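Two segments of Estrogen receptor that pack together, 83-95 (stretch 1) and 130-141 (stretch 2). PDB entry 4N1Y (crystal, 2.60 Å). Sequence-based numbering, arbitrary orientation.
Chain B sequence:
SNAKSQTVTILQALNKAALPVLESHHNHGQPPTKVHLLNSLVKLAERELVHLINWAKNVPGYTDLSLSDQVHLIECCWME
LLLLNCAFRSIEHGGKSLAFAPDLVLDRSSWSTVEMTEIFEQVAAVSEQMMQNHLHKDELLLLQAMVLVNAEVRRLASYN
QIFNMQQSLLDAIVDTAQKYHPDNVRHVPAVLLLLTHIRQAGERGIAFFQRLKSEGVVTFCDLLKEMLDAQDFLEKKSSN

Stretch 1 83-95: LLNCAFRSIEHGG
Stretch 2 130-141: MMQNHLHKDELL

Stretch 1 enters as a helix that runs through Arg89. Ser90 (phi/psi -101/6) is the first residue to leave helical values. A short 3-10 segment follows and includes Ile91 to His93. Gly94 (41/48) and Gly95 (78/6) then take positive phi, which favours glycine. Stretch 2 begins with the last turn of a helix, 130-132. Asn133 (-90/8) leaves it, His134 turns at 50/47, and Leu135 (-64/129) and His136 (-86/156) are extended. A new helix starts at Lys137 and continues past Leu141. Helices 83-89 and 137-141 are nearly antiparallel, at 171°, with axes 11.4 Å apart at closest approach. The backbones come nearest where Ile91 CA lies 5.5 Å from Met131 CA.

No hydrogen bond crosses between the stretches. The contact buries 534 Å² in total and is made mainly by apolar side chains. These have little polar surface to offer, so they meet by van der Waals contact and shield one another from water.

The aromatic contact centres on Phe88 (chi1 -167°, t; chi2 76°). Leu140 CB sits over one face of the Phe88 ring, 4.0 Å from the centroid and 13° off the normal, a CH-pi contact with the electron-rich face. Met130 SD lies at the ring edge, 4.4 Å from Phe88 CD1. Phe88 CE1 is 3.7 Å from Leu135 CD2, and Phe88 CZ is 3.8 Å from Lys137 CA. The ring therefore packs against the start of the second helix. The Lys137 side chain is all t, and its end leads away.

The aliphatic contacts continue around it. Leu140 CD1 (chi1 t, chi2 93°) lies 3.6 Å from Phe88 CB and 4.0 Å from Leu84 CG. The CA-to-CB bond of Met130 (m, t, t) points toward stretch 1. Met130 SD is 3.8 Å from Ala87 CB, and Met130 CE is 3.6 Å from Leu84 CD1. Leu84 is t, p; its CB points sideways, but its end comes nearer. Ile91 CD1 (m, t) is 3.9 Å from Met130 CB, and Ile91 CG2 is 3.9 Å from Met131 CB. Met131 SD (t, t, p) is 3.9 Å from Gly94 CA.

The hydrogen bonds lie within each stretch. Arg89 N donates to Asn85 O at 2.8 Å. Past the helix, Ser90 OG donates to Cys86 O at 2.8 Å, and His93 N to Ser90 O at 3.0 Å. In stretch 2, Leu135 N donates to Met130 O at 3.2 Å, closing the turn. His136 (chi1 t) is the N-cap: Asp138 N donates to His136 ND1 at 3.0 Å. His136 N also donates to Glu139 OE1 at 2.8 Å.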

ATOM      1  N   LEU B  83      -7.961 -10.703   0.749  1.00 44.03           N
ATOM      2  CA  LEU B  83      -6.908 -11.007  -0.218  1.00 40.92           C
ATOM      3  C   LEU B  83      -5.646 -11.525   0.467  1.00 48.92           C
ATOM      4  O   LEU B  83      -5.003 -12.456  -0.022  1.00 43.86           O
ATOM      5  CB  LEU B  83      -6.574  -9.776  -1.055  1.00 33.45           C
ATOM      6  CG  LEU B  83      -7.792  -9.211  -1.793  1.00 40.81           C
ATOM      7  CD1 LEU B  83      -7.415  -8.036  -2.704  1.00 41.17           C
ATOM      8  CD2 LEU B  83      -8.508 -10.306  -2.579  1.00 35.39           C
ATOM      9  N   LEU B  84      -5.297 -10.928   1.601  1.00 44.15           N
ATOM     10  CA  LEU B  84      -4.125 -11.378   2.335  1.00 42.64           C
ATOM     11  C   LEU B  84      -4.281 -12.841   2.710  1.00 46.03           C
ATOM     12  O   LEU B  84      -3.350 -13.629   2.558  1.00 57.12           O
ATOM     13  CB  LEU B  84      -3.891 -10.533   3.587  1.00 40.94           C
ATOM     14  CG  LEU B  84      -2.708 -11.044   4.403  1.00 49.58           C
ATOM     15  CD1 LEU B  84      -1.441 -10.529   3.777  1.00 52.23           C
ATOM     16  CD2 LEU B  84      -2.790 -10.600   5.849  1.00 53.54           C
ATOM     17  N   ASN B  85      -5.462 -13.205   3.192  1.00 41.34           N
ATOM     18  CA  ASN B  85      -5.721 -14.580   3.580  1.00 48.34           C
ATOM     19  C   ASN B  85      -5.629 -15.520   2.405  1.00 57.23           C
ATOM     20  O   ASN B  85      -4.944 -16.544   2.450  1.00 58.09           O
ATOM     21  CB  ASN B  85      -7.104 -14.707   4.207  1.00 54.80           C
ATOM     22  CG  ASN B  85      -7.166 -14.109   5.578  1.00 65.23           C
ATOM     23  OD1 ASN B  85      -6.133 -13.814   6.186  1.00 71.35           O
ATOM     24  ND2 ASN B  85      -8.376 -13.935   6.090  1.00 70.48           N
ATOM     25  N   CYS B  86      -6.309 -15.136   1.337  1.00 56.75           N
ATOM     26  CA  CYS B  86      -6.337 -15.921   0.128  1.00 48.66           C
ATOM     27  C   CYS B  86      -4.936 -16.205  -0.390  1.00 44.70           C
ATOM     28  O   CYS B  86      -4.642 -17.327  -0.809  1.00 39.58           O
ATOM     29  CB  CYS B  86      -7.151 -15.201  -0.931  1.00 47.38           C
ATOM     30  SG  CYS B  86      -7.152 -16.063  -2.498  1.00 65.56           S
ATOM     31  N   ALA B  87      -4.068 -15.199  -0.326  1.00 38.83           N
ATOM     32  CA  ALA B  87      -2.669 -15.374  -0.698  1.00 39.22           C
ATOM     33  C   ALA B  87      -2.032 -16.496   0.110  1.00 42.13           C
ATOM     34  O   ALA B  87      -1.298 -17.322  -0.427  1.00 49.78           O
ATOM     35  CB  ALA B  87      -1.893 -14.079  -0.509  1.00 29.64           C
ATOM     36  N   PHE B  88      -2.294 -16.507   1.409  1.00 48.90           N
ATOM     37  CA  PHE B  88      -1.675 -17.495   2.279  1.00 58.30           C
ATOM     38  C   PHE B  88      -2.314 -18.858   2.035  1.00 53.70           C
ATOM     39  O   PHE B  88      -1.624 -19.875   2.052  1.00 60.77           O
ATOM     40  CB  PHE B  88      -1.789 -17.097   3.760  1.00 63.53           C
ATOM     41  CG  PHE B  88      -0.900 -17.910   4.679  1.00 66.31           C
ATOM     42  CD1 PHE B  88       0.466 -17.663   4.748  1.00 62.60           C
ATOM     43  CD2 PHE B  88      -1.423 -18.948   5.444  1.00 68.87           C
ATOM     44  CE1 PHE B  88       1.289 -18.410   5.590  1.00 58.21           C
ATOM     45  CE2 PHE B  88      -0.605 -19.705   6.277  1.00 66.88           C
ATOM     46  CZ  PHE B  88       0.755 -19.433   6.344  1.00 60.48           C
ATOM     47  N   ARG B  89      -3.631 -18.880   1.818  1.00 47.83           N
ATOM     48  CA  ARG B  89      -4.312 -20.118   1.431  1.00 48.69           C
ATOM     49  C   ARG B  89      -3.712 -20.674   0.143  1.00 52.42           C
ATOM     50  O   ARG B  89      -3.750 -21.878  -0.093  1.00 61.20           O
ATOM     51  CB  ARG B  89      -5.829 -19.900   1.246  1.00 42.74           C
ATOM     52  CG  ARG B  89      -6.688 -20.087   2.494  1.00 39.79           C
ATOM     53  CD  ARG B  89      -8.191 -20.031   2.177  1.00 55.70           C
ATOM     54  NE  ARG B  89      -8.579 -18.779   1.520  1.00 66.30           N
ATOM     55  CZ  ARG B  89      -8.993 -17.690   2.169  1.00 78.53           C
ATOM     56  NH1 ARG B  89      -9.076 -17.689   3.493  1.00 82.32           N
ATOM     57  NH2 ARG B  89      -9.323 -16.592   1.502  1.00 85.90           N
ATOM     58  N   SER B  90      -3.139 -19.793  -0.668  1.00 37.35           N
ATOM     59  CA  SER B  90      -2.702 -20.149  -2.008  1.00 52.25           C
ATOM     60  C   SER B  90      -1.201 -20.398  -2.130  1.00 55.26           C
ATOM     61  O   SER B  90      -0.690 -20.593  -3.236  1.00 61.77           O
ATOM     62  CB  SER B  90      -3.137 -19.070  -2.995  1.00 47.93           C
ATOM     63  OG  SER B  90      -4.554 -19.030  -3.061  1.00 53.11           O
ATOM     64  N   ILE B  91      -0.505 -20.381  -0.998  1.00 53.57           N
ATOM     65  CA  ILE B  91       0.954 -20.470  -0.977  1.00 58.18           C
ATOM     66  C   ILE B  91       1.526 -21.687  -1.717  1.00 59.72           C
ATOM     67  O   ILE B  91       2.558 -21.566  -2.375  1.00 62.74           O
ATOM     68  CB  ILE B  91       1.483 -20.527   0.487  1.00 59.39           C
ATOM     69  CG1 ILE B  91       1.506 -19.144   1.114  1.00 59.67           C
ATOM     70  CG2 ILE B  91       2.889 -21.135   0.566  1.00 49.42           C
ATOM     71  CD1 ILE B  91       2.330 -19.105   2.358  1.00 61.05           C
ATOM     72  N   GLU B  92       0.838 -22.831  -1.661  1.00 59.84           N
ATOM     73  CA  GLU B  92       1.362 -24.052  -2.283  1.00 65.77           C
ATOM     74  C   GLU B  92       1.297 -23.980  -3.802  1.00 66.09           C
ATOM     75  O   GLU B  92       2.052 -24.659  -4.496  1.00 76.45           O
ATOM     76  CB  GLU B  92       0.628 -25.320  -1.823  1.00 71.88           C
ATOM     77  CG  GLU B  92      -0.831 -25.482  -2.257  1.00 85.29           C
ATOM     78  CD  GLU B  92      -1.845 -24.738  -1.392  1.00 95.19           C
ATOM     79  OE1 GLU B  92      -1.444 -23.915  -0.533  1.00 96.63           O
ATOM     80  OE2 GLU B  92      -3.058 -25.009  -1.563  1.00 94.28           O
ATOM     81  N   HIS B  93       0.395 -23.164  -4.325  1.00 56.59           N
ATOM     82  CA  HIS B  93       0.207 -23.115  -5.767  1.00 61.42           C
ATOM     83  C   HIS B  93       1.297 -22.297  -6.452  1.00 57.12           C
ATOM     84  O   HIS B  93       1.265 -22.137  -7.668  1.00 58.33           O
ATOM     85  CB  HIS B  93      -1.154 -22.513  -6.099  1.00 59.87           C
ATOM     86  CG  HIS B  93      -2.281 -23.160  -5.372  1.00 51.40           C
ATOM     87  ND1 HIS B  93      -2.924 -24.282  -5.843  1.00 59.01           N
ATOM     88  CD2 HIS B  93      -2.886 -22.840  -4.208  1.00 51.65           C
ATOM     89  CE1 HIS B  93      -3.873 -24.632  -4.996  1.00 59.07           C
ATOM     90  NE2 HIS B  93      -3.870 -23.773  -3.995  1.00 59.49           N
ATOM     91  N   GLY B  94       2.239 -21.771  -5.670  1.00 47.12           N
ATOM     92  CA  GLY B  94       3.329 -20.970  -6.199  1.00 48.73           C
ATOM     93  C   GLY B  94       2.898 -20.011  -7.285  1.00 52.60           C
ATOM     94  O   GLY B  94       3.473 -20.008  -8.384  1.00 51.70           O
ATOM     95  N   GLY B  95       1.819 -19.273  -7.018  1.00 55.98           N
ATOM     96  CA  GLY B  95       1.383 -18.235  -7.934  1.00 52.38           C
ATOM     97  C   GLY B  95       0.648 -18.774  -9.157  1.00 46.72           C
ATOM     98  O   GLY B  95       0.347 -18.034 -10.089  1.00 47.10           O
ATOM     99  N   MET B 130       5.329 -14.942  -0.415  1.00 42.53           N
ATOM    100  CA  MET B 130       5.158 -15.544   0.903  1.00 44.54           C
ATOM    101  C   MET B 130       5.796 -16.925   0.922  1.00 46.36           C
ATOM    102  O   MET B 130       6.448 -17.311   1.897  1.00 47.06           O
ATOM    103  CB  MET B 130       3.689 -15.635   1.280  1.00 38.63           C
ATOM    104  CG  MET B 130       2.979 -14.294   1.374  1.00 37.98           C
ATOM    105  SD  MET B 130       1.218 -14.605   1.657  1.00 49.01           S
ATOM    106  CE  MET B 130       0.689 -13.114   2.478  1.00 37.42           C
ATOM    107  N   MET B 131       5.565 -17.675  -0.148  1.00 43.52           N
ATOM    108  CA  MET B 131       6.167 -18.994  -0.312  1.00 39.82           C
ATOM    109  C   MET B 131       7.680 -18.878  -0.269  1.00 43.63           C
ATOM    110  O   MET B 131       8.353 -19.645   0.397  1.00 48.64           O
ATOM    111  CB  MET B 131       5.721 -19.644  -1.630  1.00 36.71           C
ATOM    112  CG  MET B 131       6.375 -20.984  -1.893  1.00 45.12           C
ATOM    113  SD  MET B 131       6.209 -21.588  -3.585  1.00 66.50           S
ATOM    114  CE  MET B 131       7.326 -20.461  -4.433  1.00 58.49           C
ATOM    115  N   GLN B 132       8.210 -17.916  -1.008  1.00 51.46           N
ATOM    116  CA  GLN B 132       9.646 -17.727  -1.080  1.00 52.94           C
ATOM    117  C   GLN B 132      10.258 -17.267   0.243  1.00 57.49           C
ATOM    118  O   GLN B 132      11.403 -17.587   0.537  1.00 63.26           O
ATOM    119  CB  GLN B 132       9.972 -16.728  -2.185  1.00 63.94           C
ATOM    120  CG  GLN B 132       9.763 -17.296  -3.581  1.00 84.02           C
ATOM    121  CD  GLN B 132      10.287 -16.382  -4.664  1.00 91.66           C
ATOM    122  OE1 GLN B 132       9.913 -15.209  -4.739  1.00 95.18           O
ATOM    123  NE2 GLN B 132      11.155 -16.912  -5.517  1.00 91.92           N
ATOM    124  N   ASN B 133       9.497 -16.524   1.045  1.00 53.20           N
ATOM    125  CA  ASN B 133       9.986 -16.069   2.342  1.00 47.23           C
ATOM    126  C   ASN B 133       9.695 -17.029   3.485  1.00 47.46           C
ATOM    127  O   ASN B 133       9.887 -16.689   4.652  1.00 43.68           O
ATOM    128  CB  ASN B 133       9.407 -14.711   2.669  1.00 50.82           C
ATOM    129  CG  ASN B 133      10.052 -13.626   1.877  1.00 65.28           C
ATOM    130  OD1 ASN B 133      11.211 -13.281   2.116  1.00 71.83           O
ATOM    131  ND2 ASN B 133       9.320 -13.076   0.912  1.00 65.60           N
ATOM    132  N   HIS B 134       9.203 -18.214   3.136  1.00 46.07           N
ATOM    133  CA  HIS B 134       8.943 -19.281   4.097  1.00 47.09           C
ATOM    134  C   HIS B 134       8.134 -18.779   5.277  1.00 54.54           C
ATOM    135  O   HIS B 134       8.472 -19.025   6.435  1.00 59.02           O
ATOM    136  CB  HIS B 134      10.256 -19.889   4.553  1.00 42.49           C
ATOM    137  CG  HIS B 134      11.024 -20.521   3.437  1.00 56.02           C
ATOM    138  ND1 HIS B 134      10.678 -21.738   2.892  1.00 61.83           N
ATOM    139  CD2 HIS B 134      12.100 -20.088   2.739  1.00 61.44           C
ATOM    140  CE1 HIS B 134      11.523 -22.037   1.921  1.00 65.66           C
ATOM    141  NE2 HIS B 134      12.395 -21.053   1.809  1.00 65.92           N
ATOM    142  N   LEU B 135       7.078 -18.039   4.958  1.00 52.06           N
ATOM    143  CA  LEU B 135       6.221 -17.431   5.954  1.00 49.18           C
ATOM    144  C   LEU B 135       5.500 -18.481   6.796  1.00 49.40           C
ATOM    145  O   LEU B 135       4.877 -19.393   6.257  1.00 49.01           O
ATOM    146  CB  LEU B 135       5.204 -16.521   5.282  1.00 52.73           C
ATOM    147  CG  LEU B 135       4.532 -15.551   6.242  1.00 59.30           C
ATOM    148  CD1 LEU B 135       5.393 -14.319   6.400  1.00 63.40           C
ATOM    149  CD2 LEU B 135       3.124 -15.213   5.772  1.00 63.15           C
ATOM    150  N   HIS B 136       5.597 -18.339   8.117  1.00 48.66           N
ATOM    151  CA  HIS B 136       4.920 -19.210   9.073  1.00 41.91           C
ATOM    152  C   HIS B 136       3.486 -18.711   9.357  1.00 44.02           C
ATOM    153  O   HIS B 136       3.197 -17.524   9.152  1.00 35.81           O
ATOM    154  CB  HIS B 136       5.736 -19.258  10.355  1.00 50.60           C
ATOM    155  CG  HIS B 136       5.314 -20.329  11.309  1.00 63.57           C
ATOM    156  ND1 HIS B 136       4.328 -20.140  12.258  1.00 63.68           N
ATOM    157  CD2 HIS B 136       5.760 -21.598  11.474  1.00 55.33           C
ATOM    158  CE1 HIS B 136       4.180 -21.252  12.956  1.00 63.97           C
ATOM    159  NE2 HIS B 136       5.035 -22.152  12.499  1.00 62.11           N
ATOM    160  N   LYS B 137       2.587 -19.606   9.781  1.00 41.67           N
ATOM    161  CA  LYS B 137       1.213 -19.211  10.125  1.00 38.79           C
ATOM    162  C   LYS B 137       1.198 -18.077  11.151  1.00 49.70           C
ATOM    163  O   LYS B 137       0.492 -17.064  10.969  1.00 45.10           O
ATOM    164  CB  LYS B 137       0.407 -20.387  10.667  1.00 41.77           C
ATOM    165  CG  LYS B 137      -1.066 -20.059  10.866  1.00 52.31           C
ATOM    166  CD  LYS B 137      -1.761 -21.133  11.684  1.00 73.07           C
ATOM    167  CE  LYS B 137      -3.224 -20.797  11.966  1.00 78.17           C
ATOM    168  NZ  LYS B 137      -3.956 -21.987  12.508  1.00 80.93           N
ATOM    169  N   ASP B 138       1.990 -18.244  12.216  1.00 43.28           N
ATOM    170  CA  ASP B 138       2.101 -17.226  13.257  1.00 42.43           C
ATOM    171  C   ASP B 138       2.448 -15.867  12.695  1.00 43.57           C
ATOM    172  O   ASP B 138       1.980 -14.850  13.191  1.00 46.74           O
ATOM    173  CB  ASP B 138       3.138 -17.619  14.297  1.00 49.45           C
ATOM    174  CG  ASP B 138       2.685 -18.766  15.142  1.00 60.14           C
ATOM    175  OD1 ASP B 138       1.494 -19.134  15.059  1.00 60.61           O
ATOM    176  OD2 ASP B 138       3.517 -19.287  15.905  1.00 72.44           O
ATOM    177  N   GLU B 139       3.295 -15.842  11.678  1.00 44.88           N
ATOM    178  CA  GLU B 139       3.623 -14.579  11.052  1.00 43.22           C
ATOM    179  C   GLU B 139       2.402 -14.054  10.312  1.00 47.45           C
ATOM    180  O   GLU B 139       2.119 -12.862  10.371  1.00 54.39           O
ATOM    181  CB  GLU B 139       4.812 -14.734  10.116  1.00 44.57           C
ATOM    182  CG  GLU B 139       6.034 -15.336  10.801  1.00 57.93           C
ATOM    183  CD  GLU B 139       7.226 -15.469   9.862  1.00 61.50           C
ATOM    184  OE1 GLU B 139       7.393 -16.564   9.281  1.00 52.21           O
ATOM    185  OE2 GLU B 139       7.989 -14.489   9.701  1.00 59.73           O
ATOM    186  N   LEU B 140       1.652 -14.938   9.654  1.00 39.99           N
ATOM    187  CA  LEU B 140       0.473 -14.477   8.933  1.00 39.85           C
ATOM    188  C   LEU B 140      -0.592 -13.916   9.881  1.00 46.81           C
ATOM    189  O   LEU B 140      -1.166 -12.850   9.624  1.00 47.20           O
ATOM    190  CB  LEU B 140      -0.149 -15.595   8.098  1.00 42.10           C
ATOM    191  CG  LEU B 140      -1.473 -15.045   7.519  1.00 56.45           C
ATOM    192  CD1 LEU B 140      -1.330 -14.425   6.117  1.00 55.02           C
ATOM    193  CD2 LEU B 140      -2.606 -16.057   7.571  1.00 67.37           C
ATOM    194  N   LEU B 141      -0.850 -14.642  10.967  1.00 38.98           N
ATOM    195  CA  LEU B 141      -1.752 -14.172  12.008  1.00 46.26           C
ATOM    196  C   LEU B 141      -1.383 -12.744  12.438  1.00 46.64           C
ATOM    197  O   LEU B 141      -2.245 -11.874  12.562  1.00 51.03           O
ATOM    198  CB  LEU B 141      -1.721 -15.126  13.202  1.00 47.85           C
ATOM    199  CG  LEU B 141      -2.337 -16.489  12.872  1.00 43.06           C
ATOM    200  CD1 LEU B 141      -2.357 -17.423  14.059  1.00 40.07           C
ATOM    201  CD2 LEU B 141      -3.732 -16.296  12.354  1.00 37.15           C
TER